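Local structure of putative alpha-ketoglutarate-dependent taurine dioxygenase (Burkholderia xenovorans, 5HSX) at residues Q71-S76 against H95-S100; R45-I50 against A77-L82; F169-R174 against V299-T304; A128-P133 against S306-G311; L274-I279 against F284-Y289. The protein probably acts as an iron(II)- and 2-oxoglutarate-dependent dioxygenase of the TfdA family, related to the taurine dioxygenases. One frame throughout, in Å; residues are numbered along the deposited sequence. Where two conformers were deposited one is given.

Interaction 1: Q71-S76 against H95-S100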
# COMPACT_ATOMS: atom_id res chain seq x y z
N GLN B 71 -6.38 28.89 -11.56
CA GLN B 71 -5.37 28.86 -10.51
C GLN B 71 -4.53 27.60 -10.58
O GLN B 71 -3.32 27.64 -10.33
CB GLN B 71 -6.05 28.99 -9.14
CG GLN B 71 -6.58 30.40 -8.87
CD GLN B 71 -7.64 30.43 -7.77
OE1 GLN B 71 -8.20 29.39 -7.40
NE2 GLN B 71 -7.92 31.62 -7.25
N HIS B 72 -5.15 26.47 -10.92
CA HIS B 72 -4.42 25.22 -11.09
C HIS B 72 -3.38 25.35 -12.21
O HIS B 72 -2.22 24.95 -12.06
CB HIS B 72 -5.43 24.10 -11.37
CG HIS B 72 -4.86 22.72 -11.46
ND1 HIS B 72 -5.66 21.60 -11.57
CD2 HIS B 72 -3.58 22.27 -11.45
CE1 HIS B 72 -4.90 20.52 -11.63
NE2 HIS B 72 -3.63 20.90 -11.56
N VAL B 73 -3.78 25.92 -13.35
CA VAL B 73 -2.84 26.12 -14.45
C VAL B 73 -1.75 27.10 -14.04
O VAL B 73 -0.56 26.87 -14.32
CB VAL B 73 -3.58 26.59 -15.71
CG1 VAL B 73 -2.59 27.07 -16.78
CG2 VAL B 73 -4.46 25.46 -16.26
N ALA B 74 -2.12 28.19 -13.38
CA ALA B 74 -1.13 29.20 -12.98
C ALA B 74 -0.10 28.62 -12.02
O ALA B 74 1.09 28.91 -12.14
CB ALA B 74 -1.83 30.41 -12.36
N PHE B 75 -0.55 27.79 -11.07
CA PHE B 75 0.40 27.13 -10.18
C PHE B 75 1.35 26.24 -10.97
O PHE B 75 2.56 26.25 -10.73
CB PHE B 75 -0.33 26.31 -9.12
CG PHE B 75 0.57 25.41 -8.32
CD1 PHE B 75 1.35 25.91 -7.30
CD2 PHE B 75 0.63 24.04 -8.59
CE1 PHE B 75 2.18 25.08 -6.55
CE2 PHE B 75 1.47 23.21 -7.84
CZ PHE B 75 2.24 23.73 -6.82
N SER B 76 0.80 25.46 -11.90
CA SER B 76 1.61 24.50 -12.65
C SER B 76 2.66 25.20 -13.50
O SER B 76 3.79 24.71 -13.62
CB SER B 76 0.70 23.66 -13.53
OG SER B 76 -0.35 23.10 -12.77
N HIS B 95 -10.15 24.96 -21.50
CA HIS B 95 -8.91 24.73 -20.76
C HIS B 95 -8.19 23.52 -21.34
O HIS B 95 -8.28 22.40 -20.81
CB HIS B 95 -9.18 24.54 -19.26
CG HIS B 95 -9.91 25.69 -18.64
ND1 HIS B 95 -9.29 26.90 -18.37
CD2 HIS B 95 -11.20 25.83 -18.27
CE1 HIS B 95 -10.18 27.73 -17.84
NE2 HIS B 95 -11.34 27.11 -17.77
N PRO B 96 -7.44 23.71 -22.43
CA PRO B 96 -6.74 22.57 -23.04
C PRO B 96 -5.69 21.96 -22.15
O PRO B 96 -5.25 20.83 -22.41
CB PRO B 96 -6.12 23.18 -24.31
CG PRO B 96 -5.96 24.63 -23.98
CD PRO B 96 -7.14 24.98 -23.11
N GLU B 97 -5.27 22.65 -21.09
CA GLU B 97 -4.24 22.15 -20.19
C GLU B 97 -4.78 21.23 -19.12
O GLU B 97 -3.99 20.57 -18.44
CB GLU B 97 -3.50 23.30 -19.50
CG GLU B 97 -3.09 24.44 -20.40
CD GLU B 97 -4.17 25.49 -20.55
OE1 GLU B 97 -3.84 26.58 -21.04
OE2 GLU B 97 -5.34 25.22 -20.18
N VAL B 98 -6.09 21.19 -18.92
CA VAL B 98 -6.69 20.54 -17.76
C VAL B 98 -7.42 19.28 -18.21
O VAL B 98 -8.25 19.34 -19.13
CB VAL B 98 -7.62 21.49 -17.00
CG1 VAL B 98 -8.20 20.80 -15.78
CG2 VAL B 98 -6.87 22.75 -16.61
N TYR B 99 -7.12 18.16 -17.57
CA TYR B 99 -7.73 16.87 -17.88
C TYR B 99 -8.67 16.48 -16.76
O TYR B 99 -8.28 16.50 -15.58
CB TYR B 99 -6.66 15.80 -18.07
CG TYR B 99 -5.61 16.19 -19.08
CD1 TYR B 99 -4.44 16.82 -18.67
CD2 TYR B 99 -5.79 15.95 -20.43
CE1 TYR B 99 -3.47 17.19 -19.59
CE2 TYR B 99 -4.83 16.32 -21.36
CZ TYR B 99 -3.68 16.95 -20.93
OH TYR B 99 -2.71 17.32 -21.84
N SER B 100 -9.89 16.11 -17.12
CA SER B 100 -10.91 15.71 -16.15
C SER B 100 -10.76 14.23 -15.83
O SER B 100 -10.61 13.41 -16.73
CB SER B 100 -12.30 16.01 -16.70
OG SER B 100 -13.32 15.59 -15.81
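This is a small apolar contact between a helix and a turn, carried by Val73 of helix 69-77 and by Glu97 and Val98, in the turn that leads into strand 99-101. Val73 has CG1 anti to its backbone N (chi1 168°), which leaves CG2 as the methyl that does all the touching. It lies 3.6 Å from Val98 CG2, methyl against methyl. The same Val73 CG2 is 4.0 Å from Glu97 CB, and there the two side chains cross at about a right angle. Glu97 bends at chi2 (88°), and its OE2 comes back to 4.0 Å from Val73 CG2. No hydrogen bond joins the two segments.

The type I turn from His95 to Val98 leads into an outermost strand of the larger sheet of a jelly-roll (cupin-type) fold. The helix lies against this sheet. His72 reaches it through Arg139 and Ile137, and Val98 also packs on Tyr289 of the neighbouring strand. Inside the helix, His72 O is gripped twice. Ser76 OG donates to His72 O at 2.7 Å, and Ser76 N approaches the same oxygen from the opposite face of the carbonyl plane. Ser76 OG is also hydrogen-bonded to Thr291 OG1 of strand 287-293.

Interaction 2: R45-I50 against A77-L82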
# COMPACT_ATOMS: atom_id res chain seq x y z
N ARG B 45 11.39 32.13 -4.14
CA ARG B 45 11.93 31.25 -3.11
C ARG B 45 10.97 30.12 -2.78
O ARG B 45 11.40 28.98 -2.57
CB ARG B 45 12.26 32.05 -1.85
N GLN B 46 9.66 30.41 -2.73
CA GLN B 46 8.68 29.36 -2.49
C GLN B 46 8.69 28.33 -3.61
O GLN B 46 8.62 27.12 -3.35
CB GLN B 46 7.28 29.95 -2.35
CG GLN B 46 7.02 30.73 -1.09
CD GLN B 46 5.63 31.34 -1.10
OE1 GLN B 46 5.38 32.33 -1.79
NE2 GLN B 46 4.72 30.75 -0.34
N ILE B 47 8.74 28.80 -4.86
CA ILE B 47 8.78 27.88 -6.00
C ILE B 47 10.02 26.99 -5.92
O ILE B 47 9.94 25.78 -6.15
CB ILE B 47 8.74 28.68 -7.32
CG1 ILE B 47 7.40 29.40 -7.47
CG2 ILE B 47 8.99 27.75 -8.50
CD1 ILE B 47 7.41 30.50 -8.52
N ALA B 48 11.18 27.58 -5.60
CA ALA B 48 12.39 26.78 -5.52
C ALA B 48 12.31 25.77 -4.38
O ALA B 48 12.81 24.64 -4.50
CB ALA B 48 13.61 27.68 -5.36
N GLU B 49 11.69 26.15 -3.26
CA GLU B 49 11.59 25.23 -2.13
C GLU B 49 10.66 24.07 -2.45
O GLU B 49 10.95 22.92 -2.08
CB GLU B 49 11.10 25.96 -0.88
CG GLU B 49 12.15 26.88 -0.28
CD GLU B 49 11.60 27.72 0.86
OE1 GLU B 49 12.41 28.22 1.67
OE2 GLU B 49 10.37 27.89 0.94
N ILE B 50 9.53 24.36 -3.10
CA ILE B 50 8.62 23.29 -3.51
C ILE B 50 9.31 22.35 -4.50
O ILE B 50 9.22 21.12 -4.38
CB ILE B 50 7.33 23.89 -4.11
CG1 ILE B 50 6.55 24.64 -3.03
CG2 ILE B 50 6.47 22.80 -4.75
CD1 ILE B 50 5.36 25.42 -3.57
N ALA B 77 2.31 26.34 -14.10
CA ALA B 77 3.23 27.00 -15.03
C ALA B 77 4.47 27.54 -14.34
O ALA B 77 5.44 27.89 -15.02
CB ALA B 77 2.51 28.13 -15.77
N GLN B 78 4.45 27.63 -13.01
CA GLN B 78 5.63 28.06 -12.28
C GLN B 78 6.72 26.99 -12.26
O GLN B 78 7.85 27.29 -11.86
CB GLN B 78 5.24 28.45 -10.85
CG GLN B 78 4.27 29.62 -10.80
CD GLN B 78 3.71 29.88 -9.40
OE1 GLN B 78 3.64 31.02 -8.96
NE2 GLN B 78 3.28 28.81 -8.72
N PHE B 79 6.41 25.77 -12.69
CA PHE B 79 7.36 24.68 -12.65
C PHE B 79 7.71 24.12 -14.02
O PHE B 79 8.65 23.32 -14.12
CB PHE B 79 6.84 23.55 -11.74
CG PHE B 79 6.57 24.01 -10.33
CD1 PHE B 79 7.58 23.98 -9.38
CD2 PHE B 79 5.33 24.51 -9.97
CE1 PHE B 79 7.34 24.42 -8.08
CE2 PHE B 79 5.09 24.96 -8.68
CZ PHE B 79 6.09 24.91 -7.73
N GLY B 80 7.02 24.53 -15.08
CA GLY B 80 7.34 24.02 -16.40
C GLY B 80 6.29 24.43 -17.42
O GLY B 80 5.45 25.28 -17.15
N GLU B 81 6.40 23.81 -18.60
CA GLU B 81 5.46 24.05 -19.69
C GLU B 81 4.30 23.06 -19.59
O GLU B 81 4.53 21.85 -19.43
CB GLU B 81 6.14 23.89 -21.05
CG GLU B 81 7.01 25.04 -21.47
CD GLU B 81 6.18 26.26 -21.75
OE1 GLU B 81 6.06 27.11 -20.85
OE2 GLU B 81 5.62 26.35 -22.86
N LEU B 82 3.08 23.56 -19.70
CA LEU B 82 1.91 22.69 -19.61
C LEU B 82 1.71 21.92 -20.91
O LEU B 82 1.86 22.47 -22.00
CB LEU B 82 0.66 23.53 -19.33
CG LEU B 82 0.32 24.04 -17.92
CD1 LEU B 82 0.08 22.89 -17.00
CD2 LEU B 82 1.40 24.96 -17.36
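Ile47 and Phe79 bury the most surface in this contact, and Gln78 comes third. Ile47 sits on helix 44-57 and its two branches divide the work. CG2 is the branch anti to the backbone N and turns to the backbone of the opposing loop and to the phenylalanine. It lies 3.6 Å from Gln78 O and 3.7 Å from Phe79 CE1. The other branch, CG1 with CD1, lies across the aliphatic part of the glutamine, with Ile47 CD1 3.8 Å from Gln78 CB. These two side chains cross at about a right angle.

Gln78 is extended beyond CG, so its aliphatic part meets Ile47 while its amide continues past. The amide has partners of its own: OE1 is hydrogen-bonded to Leu42 N, and NE2 makes a weak bond to Phe75 O.

Phe79 brings the far end of its ring to the helix. Its CE1 lies 3.5 Å from Ile47 O, an oblique approach. One turn on, Ile50 CG2 is 3.7 Å from Phe79 CZ. The ring also meets two other rings. Phe265 meets it edge-to-face, and Phe75 meets it with the planes at about 60°. Phe79 O is hydrogen-bonded to Arg51 NH1, a second tie to helix 44-57.

Gly80, with positive phi, then turns the chain away from the end of helix 69-77. The arrangement belongs to a layer of helices beside the larger sheet of the jelly-roll fold, with Phe79 wedged between helix 44-57 and the sheet residues Phe265 and Leu293.

Interaction 3: F169-R174 against V299-T304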
# COMPACT_ATOMS: atom_id res chain seq x y z
N PHE B 169 23.63 -5.01 -14.81
CA PHE B 169 22.91 -5.67 -15.89
C PHE B 169 21.83 -4.77 -16.50
O PHE B 169 21.81 -4.55 -17.72
CB PHE B 169 22.29 -6.97 -15.36
CG PHE B 169 21.55 -7.78 -16.40
CD1 PHE B 169 22.13 -8.03 -17.64
CD2 PHE B 169 20.31 -8.32 -16.12
CE1 PHE B 169 21.45 -8.79 -18.60
CE2 PHE B 169 19.63 -9.08 -17.07
CZ PHE B 169 20.19 -9.31 -18.30
N VAL B 170 20.93 -4.23 -15.68
CA VAL B 170 19.84 -3.44 -16.23
C VAL B 170 20.33 -2.09 -16.75
O VAL B 170 19.68 -1.50 -17.62
CB VAL B 170 18.69 -3.26 -15.22
CG1 VAL B 170 18.17 -4.63 -14.78
CG2 VAL B 170 19.13 -2.45 -14.01
N ASP B 171 21.48 -1.59 -16.27
CA ASP B 171 22.04 -0.35 -16.81
C ASP B 171 22.13 -0.40 -18.33
O ASP B 171 21.93 0.62 -19.01
CB ASP B 171 23.44 -0.10 -16.25
CG ASP B 171 23.44 0.44 -14.84
OD1 ASP B 171 22.39 0.88 -14.35
OD2 ASP B 171 24.53 0.40 -14.23
N GLY B 172 22.48 -1.56 -18.89
CA GLY B 172 22.70 -1.72 -20.31
C GLY B 172 21.49 -2.12 -21.12
O GLY B 172 21.61 -2.29 -22.34
N LEU B 173 20.32 -2.27 -20.50
CA LEU B 173 19.14 -2.80 -21.19
C LEU B 173 18.21 -1.69 -21.66
O LEU B 173 18.15 -0.61 -21.06
CB LEU B 173 18.37 -3.75 -20.26
CG LEU B 173 19.15 -4.99 -19.81
CD1 LEU B 173 18.29 -5.86 -18.90
CD2 LEU B 173 19.64 -5.79 -21.02
N ARG B 174 17.49 -1.98 -22.75
CA ARG B 174 16.47 -1.11 -23.31
C ARG B 174 15.14 -1.85 -23.34
O ARG B 174 15.10 -3.08 -23.40
CB ARG B 174 16.84 -0.69 -24.73
CG ARG B 174 18.28 -0.24 -24.87
CD ARG B 174 18.41 1.21 -24.51
NE ARG B 174 17.87 2.07 -25.57
CZ ARG B 174 17.84 3.40 -25.51
NH1 ARG B 174 18.33 4.03 -24.45
NH2 ARG B 174 17.32 4.09 -26.51
N VAL B 299 17.36 9.54 -21.01
CA VAL B 299 18.71 9.10 -21.33
C VAL B 299 19.10 7.99 -20.35
O VAL B 299 18.81 8.09 -19.16
CB VAL B 299 19.72 10.26 -21.24
CG1 VAL B 299 21.08 9.79 -21.68
CG2 VAL B 299 19.25 11.45 -22.05
N GLY B 300 19.76 6.95 -20.86
CA GLY B 300 20.26 5.88 -20.01
C GLY B 300 21.67 6.14 -19.52
O GLY B 300 22.30 7.16 -19.85
N PRO B 301 22.21 5.22 -18.71
CA PRO B 301 23.55 5.43 -18.16
C PRO B 301 24.63 5.58 -19.21
O PRO B 301 25.61 6.29 -18.97
CB PRO B 301 23.77 4.17 -17.31
CG PRO B 301 22.39 3.80 -16.87
CD PRO B 301 21.52 4.07 -18.08
N ASP B 302 24.48 4.94 -20.37
CA ASP B 302 25.48 5.06 -21.43
C ASP B 302 25.26 6.29 -22.33
O ASP B 302 25.99 6.45 -23.32
CB ASP B 302 25.51 3.79 -22.29
CG ASP B 302 24.26 3.61 -23.16
OD1 ASP B 302 23.30 4.38 -23.02
OD2 ASP B 302 24.24 2.67 -23.99
N GLY B 303 24.29 7.14 -22.00
CA GLY B 303 24.05 8.34 -22.79
C GLY B 303 23.10 8.17 -23.95
O GLY B 303 22.79 9.17 -24.62
N THR B 304 22.61 6.96 -24.21
CA THR B 304 21.71 6.73 -25.34
C THR B 304 20.32 7.26 -25.02
O THR B 304 19.70 6.85 -24.04
CB THR B 304 21.64 5.23 -25.67
OG1 THR B 304 22.96 4.70 -25.80
CG2 THR B 304 20.89 5.02 -26.98
O HOH W 1 21.75 0.93 -23.63
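Two bends in one arginine, chi2 -85° and chi3 -74°, bring the guanidinium of Arg174 to Thr304. There NH1 donates to Thr304 O at 3.2 Å. The bond is bent (141° at the hydrogen), and the donor stands above the carbonyl plane. Gly300 N reaches Thr304 O from the opposite face. Thr304 has its CG2 anti to the backbone N, which places this methyl over one face of the guanidinium, 3.7 Å from Arg174 NH2. The remaining nitrogens have further partners: NE forms a salt bridge with Glu203 and NH2 bonds to Gln305 O.

The opposing loop is a type I beta turn from Gly300 to Gly303, overlapped by an Asx turn in which Thr304 N donates to Asp302 OD1 at 2.9 Å. It connects strands 287-293 and 307-310. It meets the short link between helix 164-171 and strand 174-179.

Here Pro301 packs on Asp171, with Pro301 CD 3.6 Å from Asp171 O. Pro301 CG is 3.9 Å from Asp171 OD1, while the carboxylate itself is engaged by Tyr159 and Arg216. A water donates to Asp302 OD2 at 3.1 Å and more weakly to Gly172 O at 3.5 Å.

Interaction 4: A128-P133 against S306-G311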
# COMPACT_ATOMS: atom_id res chain seq x y z
N ALA B 128 4.82 5.37 -23.17
CA ALA B 128 4.82 4.93 -24.56
C ALA B 128 5.29 6.03 -25.51
O ALA B 128 5.52 5.75 -26.68
CB ALA B 128 3.43 4.44 -24.97
N ALA B 129 5.42 7.27 -25.03
CA ALA B 129 5.89 8.38 -25.85
C ALA B 129 7.40 8.57 -25.66
O ALA B 129 7.98 8.17 -24.65
CB ALA B 129 5.17 9.66 -25.47
N VAL B 130 8.03 9.22 -26.65
CA VAL B 130 9.48 9.40 -26.58
C VAL B 130 9.86 10.45 -25.55
O VAL B 130 10.95 10.40 -24.97
CB VAL B 130 10.05 9.74 -27.97
CG1 VAL B 130 9.65 11.14 -28.39
CG2 VAL B 130 11.58 9.58 -27.97
N ASN B 131 8.97 11.42 -25.29
CA ASN B 131 9.19 12.46 -24.28
C ASN B 131 8.04 12.43 -23.27
O ASN B 131 7.12 13.26 -23.34
CB ASN B 131 9.33 13.83 -24.93
CG ASN B 131 8.13 14.19 -25.80
OD1 ASN B 131 7.53 13.32 -26.43
ND2 ASN B 131 7.77 15.46 -25.80
N PRO B 132 8.06 11.51 -22.31
CA PRO B 132 6.99 11.47 -21.31
C PRO B 132 6.98 12.72 -20.47
O PRO B 132 8.03 13.36 -20.26
CB PRO B 132 7.34 10.22 -20.47
CG PRO B 132 8.23 9.39 -21.38
CD PRO B 132 9.04 10.42 -22.12
N PRO B 133 5.82 13.13 -19.96
CA PRO B 133 5.77 14.33 -19.12
C PRO B 133 6.60 14.13 -17.86
O PRO B 133 6.62 13.04 -17.28
CB PRO B 133 4.27 14.48 -18.79
CG PRO B 133 3.71 13.10 -18.96
CD PRO B 133 4.48 12.51 -20.11
N SER B 306 16.24 7.76 -25.64
CA SER B 306 15.08 7.02 -26.11
C SER B 306 14.84 7.28 -27.60
O SER B 306 15.24 8.30 -28.16
CB SER B 306 13.84 7.42 -25.31
OG SER B 306 14.07 7.25 -23.91
N VAL B 307 14.17 6.32 -28.25
CA VAL B 307 13.94 6.36 -29.69
C VAL B 307 12.47 6.09 -29.95
O VAL B 307 11.95 5.05 -29.53
CB VAL B 307 14.81 5.34 -30.45
CG1 VAL B 307 14.52 5.40 -31.95
CG2 VAL B 307 16.28 5.58 -30.18
N ALA B 308 11.81 7.00 -30.67
CA ALA B 308 10.45 6.74 -31.12
C ALA B 308 10.46 5.69 -32.23
O ALA B 308 11.25 5.77 -33.17
CB ALA B 308 9.80 8.03 -31.62
N ILE B 309 9.56 4.72 -32.12
CA ILE B 309 9.39 3.68 -33.13
C ILE B 309 8.11 3.88 -33.93
O ILE B 309 8.11 3.82 -35.17
CB ILE B 309 9.44 2.28 -32.49
CG1 ILE B 309 10.77 2.08 -31.77
CG2 ILE B 309 9.21 1.20 -33.54
CD1 ILE B 309 10.81 0.84 -30.95
N GLU B 310 6.99 4.12 -33.25
CA GLU B 310 5.71 4.40 -33.88
C GLU B 310 4.95 5.43 -33.07
O GLU B 310 5.15 5.56 -31.86
CB GLU B 310 4.84 3.14 -34.01
CG GLU B 310 5.26 2.16 -35.07
CD GLU B 310 4.18 1.12 -35.32
OE1 GLU B 310 2.99 1.49 -35.34
OE2 GLU B 310 4.53 -0.07 -35.47
N GLY B 311 4.06 6.16 -33.73
CA GLY B 311 3.17 7.01 -32.97
C GLY B 311 2.71 8.28 -33.65
O GLY B 311 3.49 8.98 -34.30
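Val130 meets Ser306, Val307 and Ala308, and the flat group it touches most closely is a piece of backbone. Its CG2 methyl lies over one face of the peptide joining Val307 to Ala308, displaced to the nitrogen side. Val130 CG2 is 3.7 Å from Ala308 N and 4.1 Å from Val307 C. The same methyl also nears the preceding peptide, with Val130 CG2 3.9 Å from Ser306 O. No flat side chain takes part across the contact.

The side chains that meet Val130 are small. Val130 CB is 4.0 Å from Ala308 CB, and Val130 CG2 is 4.1 Å from Ser306 CB. The valine holds CG1 between the backbone N and the carbonyl carbon (chi1 71°), a tight placement for a branch. CG2 is thereby anti to the N and points at the strand. Ser306 turns its polar end elsewhere, to His204 ND1.

Strand 307-310 pairs with strand 200-209, where Ile309 and Glu310 both face Val201 in a classic beta bulge. Loop 128-133 follows the segment that carries His123 and Asp125, ligands of the bound sodium ion. It also bonds to strand 200-209, through Ala128 O to Thr202 OG1.

With no hydrogen bond between the two segments, their fit rests on shape and van der Waals contact. The backbone bonds to strand 200-209 probably do most to fix the course of strand 307-310.

Interaction 5: L274-I279 against F284-Y289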
# COMPACT_ATOMS: atom_id res chain seq x y z
N LEU B 274 -0.24 4.21 -8.83
CA LEU B 274 -1.31 3.22 -8.90
C LEU B 274 -2.62 3.93 -8.62
O LEU B 274 -2.83 4.45 -7.52
CB LEU B 274 -1.07 2.12 -7.87
CG LEU B 274 -2.19 1.09 -7.74
CD1 LEU B 274 -2.31 0.26 -9.03
CD2 LEU B 274 -1.95 0.20 -6.53
N ALA B 275 -3.51 3.94 -9.61
CA ALA B 275 -4.83 4.52 -9.45
C ALA B 275 -5.74 3.57 -8.66
O ALA B 275 -5.56 2.35 -8.69
CB ALA B 275 -5.46 4.81 -10.81
N PRO B 276 -6.71 4.11 -7.93
CA PRO B 276 -7.60 3.24 -7.16
C PRO B 276 -8.53 2.45 -8.06
O PRO B 276 -8.90 2.89 -9.15
CB PRO B 276 -8.39 4.23 -6.30
CG PRO B 276 -8.40 5.48 -7.10
CD PRO B 276 -7.03 5.53 -7.73
N THR B 277 -8.89 1.26 -7.60
CA THR B 277 -9.92 0.46 -8.24
C THR B 277 -11.16 0.30 -7.36
O THR B 277 -12.19 -0.16 -7.86
CB THR B 277 -9.38 -0.92 -8.62
OG1 THR B 277 -8.96 -1.61 -7.44
CG2 THR B 277 -8.21 -0.79 -9.58
N ASP B 278 -11.07 0.66 -6.08
CA ASP B 278 -12.18 0.51 -5.15
C ASP B 278 -13.29 1.54 -5.36
O ASP B 278 -14.32 1.46 -4.69
CB ASP B 278 -11.67 0.59 -3.71
CG ASP B 278 -11.00 1.93 -3.39
OD1 ASP B 278 -10.80 2.74 -4.32
OD2 ASP B 278 -10.67 2.17 -2.21
N ILE B 279 -13.09 2.52 -6.24
CA ILE B 279 -14.15 3.48 -6.52
C ILE B 279 -15.26 2.82 -7.33
O ILE B 279 -16.45 2.97 -7.02
CB ILE B 279 -13.58 4.73 -7.23
CG1 ILE B 279 -12.75 4.35 -8.46
CG2 ILE B 279 -12.75 5.55 -6.26
CD1 ILE B 279 -12.13 5.54 -9.16
N PHE B 284 -20.00 6.69 -4.22
CA PHE B 284 -19.59 8.08 -4.13
C PHE B 284 -19.11 8.63 -5.47
O PHE B 284 -18.44 7.93 -6.24
CB PHE B 284 -18.47 8.24 -3.10
CG PHE B 284 -18.78 7.66 -1.75
CD1 PHE B 284 -17.95 6.69 -1.20
CD2 PHE B 284 -19.87 8.10 -1.03
CE1 PHE B 284 -18.21 6.16 0.05
CE2 PHE B 284 -20.15 7.56 0.23
CZ PHE B 284 -19.32 6.60 0.76
N ASP B 285 -19.43 9.89 -5.72
CA ASP B 285 -18.89 10.59 -6.88
C ASP B 285 -17.45 11.02 -6.61
O ASP B 285 -17.06 11.25 -5.46
CB ASP B 285 -19.75 11.80 -7.23
CG ASP B 285 -21.04 11.41 -7.92
OD1 ASP B 285 -21.50 10.26 -7.73
OD2 ASP B 285 -21.60 12.26 -8.65
N ARG B 286 -16.67 11.14 -7.68
CA ARG B 286 -15.25 11.45 -7.55
C ARG B 286 -14.84 12.27 -8.77
O ARG B 286 -14.96 11.79 -9.90
CB ARG B 286 -14.42 10.18 -7.44
CG ARG B 286 -12.94 10.38 -7.12
CD ARG B 286 -12.28 9.03 -6.87
NE ARG B 286 -10.88 9.11 -6.44
CZ ARG B 286 -9.85 9.02 -7.27
NH1 ARG B 286 -10.05 8.87 -8.57
NH2 ARG B 286 -8.61 9.08 -6.80
N GLN B 287 -14.36 13.49 -8.53
CA GLN B 287 -13.96 14.39 -9.61
C GLN B 287 -12.63 15.02 -9.26
O GLN B 287 -12.51 15.71 -8.24
CB GLN B 287 -15.01 15.49 -9.85
CG GLN B 287 -14.61 16.49 -10.94
CD GLN B 287 -14.66 15.89 -12.34
OE1 GLN B 287 -15.71 15.45 -12.79
NE2 GLN B 287 -13.53 15.90 -13.03
N LEU B 288 -11.62 14.77 -10.10
CA LEU B 288 -10.32 15.40 -9.97
C LEU B 288 -9.96 16.05 -11.30
O LEU B 288 -10.58 15.77 -12.33
CB LEU B 288 -9.24 14.39 -9.55
CG LEU B 288 -9.44 13.65 -8.21
CD1 LEU B 288 -10.23 12.37 -8.41
CD2 LEU B 288 -8.09 13.36 -7.55
N TYR B 289 -8.96 16.92 -11.26
CA TYR B 289 -8.44 17.55 -12.47
C TYR B 289 -6.93 17.49 -12.43
O TYR B 289 -6.32 17.63 -11.36
CB TYR B 289 -8.91 19.00 -12.61
CG TYR B 289 -10.41 19.10 -12.75
CD1 TYR B 289 -11.02 18.92 -13.99
CD2 TYR B 289 -11.21 19.36 -11.65
CE1 TYR B 289 -12.41 18.99 -14.11
CE2 TYR B 289 -12.58 19.45 -11.76
CZ TYR B 289 -13.18 19.26 -13.00
OH TYR B 289 -14.54 19.35 -13.10
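Apolar packing on an arginine makes up this contact. Arg286 is extended from CG to NE and crosses Ile279 at about a right angle. Ile279 CG2 is 3.6 Å from Arg286 CD, and Ile279 CD1 is 4.0 Å from Arg286 NH1. Ile279 is poorly ordered, so this half is less sharply defined.

Aliphatic groups lie over both faces of the guanidinium. Pro276 CG lies over one face, offset toward the rim, 3.6 Å from Arg286 NH2. Leu288 CD1 lies over the centre of the opposite face, 3.5 Å above the plane. The flat group is thus held between two aliphatic side chains.

Polar and charged partners come from outside the segments. Arg286 makes a cation-pi contact with Trp258 and a weak hydrogen bond from NH2 to Gly148 O. NH1 bonds to a glycerol, probably from the crystallisation liquor. Asp278 OD1 is bonded to Gly148 N.

The second subunit packs beside the loop, Pro250 on Leu274 and Ala27 on Asp278. The segments belong to the connection between strand 271-274, which carries His273, a ligand of the bound sodium ion, and strand 287-293. This is a crossing from the smaller to the larger sheet of the double-stranded beta-helix.

Overall arrangement
Interactions 1 and 2 are partly buried, apolar and side by side: Leu82 of interaction 2 packs on Ser76 and Glu97 of interaction 1. Interaction 1 sets helix 69-77 against the turn leading into strand 99-101. Interaction 2 sets helix 44-57 against the loop that follows helix 69-77. Interaction 5 is a surface contact but shares a sheet with interaction 1. Strands 99-101 and 287-293 are neighbours, and Ser100 OG probably bonds to Gln287 NE2. Interactions 3 and 4 adjoin on another part of the fold, where Arg174 packs on Ser306 and Val307. Interaction 3, at the surface, is the one with a hydrogen bond between its segments. Interaction 5 also uses an arginine, but across its segments only through packing. Interaction 4 is partly buried and apolar.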